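Local coordinates for serine-tRNA ligase (Naegleria fowleri, PDB 6BLJ) that attaches serine to its cognate tRNA, activating the amino acid with ATP as a class II aminoacyl-tRNA synthetase, at the interface of chains A and B. Coordinates in Å, arbitrary orientation; residue numbers count along the deposited sequence, not the author numbering. Chains: chain A/B, Serine-tRNA ligase.

Contact 1: the interface of chains A and B. Residues chain A 226, 229-230, 233, 309; chain B 222-223, 226.
B:Leu226 pushes its branched end between A:Ile233, A:Asn230, A:Leu226 and A:Met309, a compact example of how a homodimer can spend one apolar side chain on several neighbours; 102 Å² of its surface is hidden by chain A.

The aliphatic contacts divide between its two methyl branches. CD1 of B:Leu226 meets CD1 of A:Ile233 head on, the two side chains reaching toward each other tip to tip, and at 3.5 Å this methyl pair is slightly tighter than ordinary van der Waals contact. The same CD1 rests against the helix backbone at CA of A:Asn230, 3.6 Å away, so it is received by main chain as well as side chain. The other branch, CD2, lies 3.6 Å from CD2 of A:Leu226; these two copies of the same residue slide past each other in opposite directions. Beside them, A:Ile233 points CG2, anti to its backbone N, at CG of B:Arg223, touching the aliphatic stem of the arginine, 4.0 Å away.

The thioether contacts come from another quarter. A:Met309 is fully extended (chi1 172°, chi2 -170°, chi3 -175°), which carries its methyl CE out to CG of B:Leu226 at 3.7 Å, the two chains crossing obliquely. One atom further back, SD runs alongside CG1 of B:Val222 at 3.9 Å. The sulfur and its methyl thus serve two residues one turn apart on the partner helix.

Within the fold, helix 220-238 of each subunit supplies most of the patch, and the two copies face each other across the dimer two-fold. Strand 304-313, which carries A:Met309, adds a second wall. Seryl-tRNA synthetases are class II enzymes that work as dimers, and this interface fits that dimer; the A:Leu226/B:Leu226 pair is its own counterpart under the two-fold, and the rest of the patch recurs beyond it with the chains exchanged.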
ATOM      1  N   LEU A 226      24.130  21.314   6.732  1.00 31.99           N
ATOM      2  CA  LEU A 226      23.788  22.601   6.142  1.00 38.63           C
ATOM      3  C   LEU A 226      24.883  23.109   5.223  1.00 32.88           C
ATOM      4  O   LEU A 226      24.589  23.687   4.173  1.00 32.34           O
ATOM      5  CB  LEU A 226      23.522  23.644   7.223  1.00 39.85           C
ATOM      6  CG  LEU A 226      22.094  23.857   7.687  1.00 56.86           C
ATOM      7  CD1 LEU A 226      22.085  25.068   8.577  1.00 59.95           C
ATOM      8  CD2 LEU A 226      21.229  24.108   6.462  1.00 56.90           C
ATOM      9  N   GLN A 229      24.557  21.631   1.808  1.00 27.84           N
ATOM     10  CA  GLN A 229      23.440  22.203   1.071  1.00 32.20           C
ATOM     11  C   GLN A 229      23.782  23.599   0.572  1.00 30.03           C
ATOM     12  O   GLN A 229      23.517  23.941  -0.583  1.00 34.37           O
ATOM     13  CB  GLN A 229      22.195  22.253   1.957  1.00 31.26           C
ATOM     14  CG  GLN A 229      21.592  20.905   2.277  1.00 31.53           C
ATOM     15  CD  GLN A 229      20.613  21.009   3.416  1.00 37.03           C
ATOM     16  OE1 GLN A 229      20.716  20.294   4.413  1.00 39.93           O
ATOM     17  NE2 GLN A 229      19.685  21.947   3.302  1.00 36.11           N
ATOM     18  N   ASN A 230      24.340  24.434   1.458  1.00 27.42           N
ATOM     19  CA  ASN A 230      24.665  25.813   1.103  1.00 30.26           C
ATOM     20  C   ASN A 230      25.708  25.865  -0.013  1.00 35.45           C
ATOM     21  O   ASN A 230      25.596  26.664  -0.956  1.00 28.41           O
ATOM     22  CB  ASN A 230      25.170  26.531   2.354  1.00 31.30           C
ATOM     23  CG  ASN A 230      25.005  28.039   2.288  1.00 47.87           C
ATOM     24  OD1 ASN A 230      24.719  28.684   3.291  1.00 53.35           O
ATOM     25  ND2 ASN A 230      25.199  28.609   1.104  1.00 46.23           N
ATOM     26  N   ILE A 233      24.229  24.588  -3.463  1.00 31.34           N
ATOM     27  CA  ILE A 233      23.400  25.588  -4.133  1.00 32.82           C
ATOM     28  C   ILE A 233      24.264  26.705  -4.717  1.00 30.40           C
ATOM     29  O   ILE A 233      24.040  27.152  -5.850  1.00 31.77           O
ATOM     30  CB  ILE A 233      22.329  26.105  -3.151  1.00 35.27           C
ATOM     31  CG1 ILE A 233      21.276  25.004  -2.953  1.00 35.00           C
ATOM     32  CG2 ILE A 233      21.680  27.380  -3.648  1.00 38.07           C
ATOM     33  CD1 ILE A 233      20.533  25.103  -1.679  1.00 36.55           C
ATOM     34  N   MET A 309      16.043  21.869  -4.539  1.00 24.66           N
ATOM     35  CA  MET A 309      16.368  21.665  -3.136  1.00 27.17           C
ATOM     36  C   MET A 309      15.131  21.146  -2.425  1.00 28.72           C
ATOM     37  O   MET A 309      14.071  21.774  -2.513  1.00 23.54           O
ATOM     38  CB  MET A 309      16.814  22.998  -2.524  1.00 27.10           C
ATOM     39  CG  MET A 309      17.008  23.011  -1.035  1.00 42.24           C
ATOM     40  SD  MET A 309      17.250  24.730  -0.512  1.00 50.51           S
ATOM     41  CE  MET A 309      17.599  24.435   1.231  1.00 55.61           C
TER
ATOM     42  N   VAL B 222      15.633  31.746  -2.276  1.00 25.52           N
ATOM     43  CA  VAL B 222      16.038  30.428  -1.779  1.00 27.31           C
ATOM     44  C   VAL B 222      17.340  30.547  -1.001  1.00 32.68           C
ATOM     45  O   VAL B 222      17.487  29.999   0.101  1.00 30.51           O
ATOM     46  CB  VAL B 222      16.180  29.416  -2.936  1.00 24.72           C
ATOM     47  CG1 VAL B 222      16.697  28.049  -2.402  1.00 26.31           C
ATOM     48  CG2 VAL B 222      14.872  29.234  -3.695  1.00 22.98           C
ATOM     49  N   ARG B 223      18.321  31.238  -1.585  1.00 24.61           N
ATOM     50  CA  ARG B 223      19.606  31.398  -0.917  1.00 33.56           C
ATOM     51  C   ARG B 223      19.455  32.173   0.390  1.00 30.31           C
ATOM     52  O   ARG B 223      20.149  31.884   1.373  1.00 30.51           O
ATOM     53  CB  ARG B 223      20.603  32.071  -1.862  1.00 32.42           C
ATOM     54  CG  ARG B 223      20.898  31.221  -3.095  1.00 33.34           C
ATOM     55  CD  ARG B 223      22.129  31.716  -3.839  1.00 32.99           C
ATOM     56  NE  ARG B 223      21.960  33.087  -4.305  1.00 35.13           N
ATOM     57  CZ  ARG B 223      22.687  34.114  -3.879  1.00 39.24           C
ATOM     58  NH1 ARG B 223      23.613  33.923  -2.950  1.00 36.92           N
ATOM     59  NH2 ARG B 223      22.476  35.333  -4.365  1.00 36.43           N
ATOM     60  N   LEU B 226      18.117  29.739   3.064  1.00 31.84           N
ATOM     61  CA  LEU B 226      19.214  28.973   3.641  1.00 36.76           C
ATOM     62  C   LEU B 226      20.072  29.831   4.554  1.00 31.18           C
ATOM     63  O   LEU B 226      20.490  29.380   5.629  1.00 28.91           O
ATOM     64  CB  LEU B 226      20.096  28.383   2.539  1.00 33.36           C
ATOM     65  CG  LEU B 226      20.059  26.876   2.381  1.00 47.36           C
ATOM     66  CD1 LEU B 226      21.155  26.466   1.451  1.00 45.41           C
ATOM     67  CD2 LEU B 226      20.232  26.219   3.737  1.00 55.06           C
TER

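Contact 2: the interface of chains A and B. Residues chain A 247, 249, 287-288, 290-291; chain B 209, 216.
The ring of B:Phe216 slips between A:Pro247 and A:Phe291, with a different kind of group on each face: a fair illustration of how an aromatic side chain can be held from both sides by a partner subunit.

On one face lies A:Pro247. Its CD methylene stands over the middle of the ring, 3.5 Å from the centroid, in a CH-pi contact, and the proline crosses the phenylalanine at about a right angle. On the opposite face A:Phe291 comes in edge first. The ring planes are turned 77° apart with their centroids separated by 4.9 Å, and it is CD1 of A:Phe291 that points over the centre of the B:Phe216 ring. Seen from A:Phe291, B:Phe216 therefore lies at its edge, whereas B:Phe216 offers a face. A chi1 of -177° swings the A:Phe291 ring away from its own backbone N, to the side where this edge can meet the partner.

The far end of the B:Phe216 ring runs up to the backbone of helix 285-290, where its CZ comes within 3.5 Å of the carbonyl O of A:Pro287. This is a contact with a ring carbon and its C-H, at most a weak polar one. The groups on the two faces should hinder rotation of the ring about its CB-CG bond, while the contact at CZ limits how far the ring can reach.

B:Val209, near the C-terminal end of helix 203-210, extends the apolar patch along the same helix of chain A and divides its methyls between two residues there. CG1, placed anti to the backbone N (chi1 167°), meets the ring methylene CB of A:Pro287 at 3.9 Å. On the other branch, CG2 of B:Val209 is 3.8 Å from CB of A:Ala290.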
ATOM      1  N   PRO A 247       7.395  22.300  -3.138  1.00 21.03           N
ATOM      2  CA  PRO A 247       6.517  21.540  -2.245  1.00 20.78           C
ATOM      3  C   PRO A 247       7.131  20.181  -1.985  1.00 20.61           C
ATOM      4  O   PRO A 247       7.749  19.584  -2.867  1.00 19.77           O
ATOM      5  CB  PRO A 247       5.204  21.413  -3.039  1.00 22.45           C
ATOM      6  CG  PRO A 247       5.230  22.591  -4.024  1.00 24.77           C
ATOM      7  CD  PRO A 247       6.701  22.714  -4.382  1.00 25.09           C
ATOM      8  N   PHE A 249       4.945  17.931  -0.833  1.00 27.50           N
ATOM      9  CA  PHE A 249       3.691  17.243  -1.154  1.00 32.30           C
ATOM     10  C   PHE A 249       3.391  17.359  -2.636  1.00 27.99           C
ATOM     11  O   PHE A 249       3.561  18.433  -3.209  1.00 24.92           O
ATOM     12  CB  PHE A 249       2.427  17.916  -0.566  1.00 34.22           C
ATOM     13  CG  PHE A 249       2.382  18.076   0.890  1.00 30.50           C
ATOM     14  CD1 PHE A 249       3.004  17.191   1.732  1.00 32.16           C
ATOM     15  CD2 PHE A 249       1.644  19.127   1.426  1.00 30.36           C
ATOM     16  CE1 PHE A 249       2.909  17.357   3.099  1.00 35.43           C
ATOM     17  CE2 PHE A 249       1.547  19.299   2.777  1.00 29.03           C
ATOM     18  CZ  PHE A 249       2.186  18.418   3.622  1.00 31.94           C
ATOM     19  N   PRO A 287       8.337  17.347  -8.313  1.00 23.27           N
ATOM     20  CA  PRO A 287       7.605  18.621  -8.435  1.00 21.87           C
ATOM     21  C   PRO A 287       8.196  19.564  -9.475  1.00 22.63           C
ATOM     22  O   PRO A 287       7.450  20.341 -10.089  1.00 21.90           O
ATOM     23  CB  PRO A 287       7.692  19.224  -7.021  1.00 22.33           C
ATOM     24  CG  PRO A 287       8.931  18.598  -6.407  1.00 19.83           C
ATOM     25  CD  PRO A 287       8.923  17.182  -6.963  1.00 19.50           C
ATOM     26  N   ILE A 288       9.508  19.530  -9.699  1.00 23.97           N
ATOM     27  CA  ILE A 288      10.080  20.425 -10.701  1.00 23.39           C
ATOM     28  C   ILE A 288       9.622  20.019 -12.102  1.00 29.51           C
ATOM     29  O   ILE A 288       9.405  20.874 -12.970  1.00 26.88           O
ATOM     30  CB  ILE A 288      11.616  20.465 -10.580  1.00 25.50           C
ATOM     31  CG1 ILE A 288      12.030  21.092  -9.235  1.00 21.24           C
ATOM     32  CG2 ILE A 288      12.229  21.269 -11.731  1.00 25.60           C
ATOM     33  CD1 ILE A 288      13.513  20.955  -8.946  1.00 29.58           C
ATOM     34  N   ALA A 290       6.645  18.534 -12.690  1.00 26.64           N
ATOM     35  CA  ALA A 290       5.239  18.931 -12.759  1.00 26.31           C
ATOM     36  C   ALA A 290       5.095  20.443 -12.921  1.00 27.62           C
ATOM     37  O   ALA A 290       4.126  20.911 -13.525  1.00 25.95           O
ATOM     38  CB  ALA A 290       4.491  18.448 -11.510  1.00 23.35           C
ATOM     39  N   PHE A 291       6.075  21.206 -12.423  1.00 25.39           N
ATOM     40  CA  PHE A 291       6.125  22.657 -12.596  1.00 27.47           C
ATOM     41  C   PHE A 291       6.002  23.057 -14.062  1.00 34.00           C
ATOM     42  O   PHE A 291       5.511  24.150 -14.369  1.00 31.27           O
ATOM     43  CB  PHE A 291       7.452  23.165 -11.996  1.00 25.19           C
ATOM     44  CG  PHE A 291       7.647  24.671 -12.026  1.00 28.93           C
ATOM     45  CD1 PHE A 291       7.368  25.443 -10.906  1.00 24.81           C
ATOM     46  CD2 PHE A 291       8.194  25.300 -13.139  1.00 30.69           C
ATOM     47  CE1 PHE A 291       7.575  26.835 -10.917  1.00 25.64           C
ATOM     48  CE2 PHE A 291       8.403  26.673 -13.154  1.00 35.62           C
ATOM     49  CZ  PHE A 291       8.096  27.443 -12.046  1.00 29.55           C
TER
ATOM     50  N   VAL B 209       0.703  22.003  -8.065  1.00 24.26           N
ATOM     51  CA  VAL B 209       1.500  20.828  -7.741  1.00 25.85           C
ATOM     52  C   VAL B 209       1.183  20.322  -6.341  1.00 26.83           C
ATOM     53  O   VAL B 209       0.996  19.118  -6.139  1.00 25.25           O
ATOM     54  CB  VAL B 209       2.997  21.153  -7.909  1.00 23.30           C
ATOM     55  CG1 VAL B 209       3.863  20.059  -7.288  1.00 25.84           C
ATOM     56  CG2 VAL B 209       3.327  21.341  -9.394  1.00 24.09           C
ATOM     57  N   PHE B 216       6.448  27.301  -4.810  1.00 24.02           N
ATOM     58  CA  PHE B 216       7.874  27.145  -5.102  1.00 24.11           C
ATOM     59  C   PHE B 216       8.558  28.467  -4.776  1.00 26.82           C
ATOM     60  O   PHE B 216       8.005  29.539  -5.055  1.00 26.43           O
ATOM     61  CB  PHE B 216       8.158  26.823  -6.574  1.00 24.73           C
ATOM     62  CG  PHE B 216       7.647  25.486  -7.045  1.00 30.59           C
ATOM     63  CD1 PHE B 216       8.530  24.425  -7.255  1.00 26.52           C
ATOM     64  CD2 PHE B 216       6.300  25.307  -7.341  1.00 23.17           C
ATOM     65  CE1 PHE B 216       8.067  23.188  -7.730  1.00 25.23           C
ATOM     66  CE2 PHE B 216       5.826  24.081  -7.803  1.00 23.83           C
ATOM     67  CZ  PHE B 216       6.723  23.019  -8.005  1.00 25.23           C
TER

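About 17 Å separates the centres of contact 1 and contact 2, measured between their C-alpha atoms, and they have no residue in common. Chain B nevertheless joins them through nearby sequence: helix 203-210 and strand 216-218 serve contact 2, and helix 220-238 follows directly to serve contact 1. Chain A meets this stretch with helix 220-238 and strand 304-313 at contact 1, and with helix 285-290, A:Phe291 just after it, and the loop residue A:Pro247 at contact 2. Both patches recur with the chains exchanged, the two copies of contact 1 joining at the axis, so this segment helps hold the dimer together on both sides.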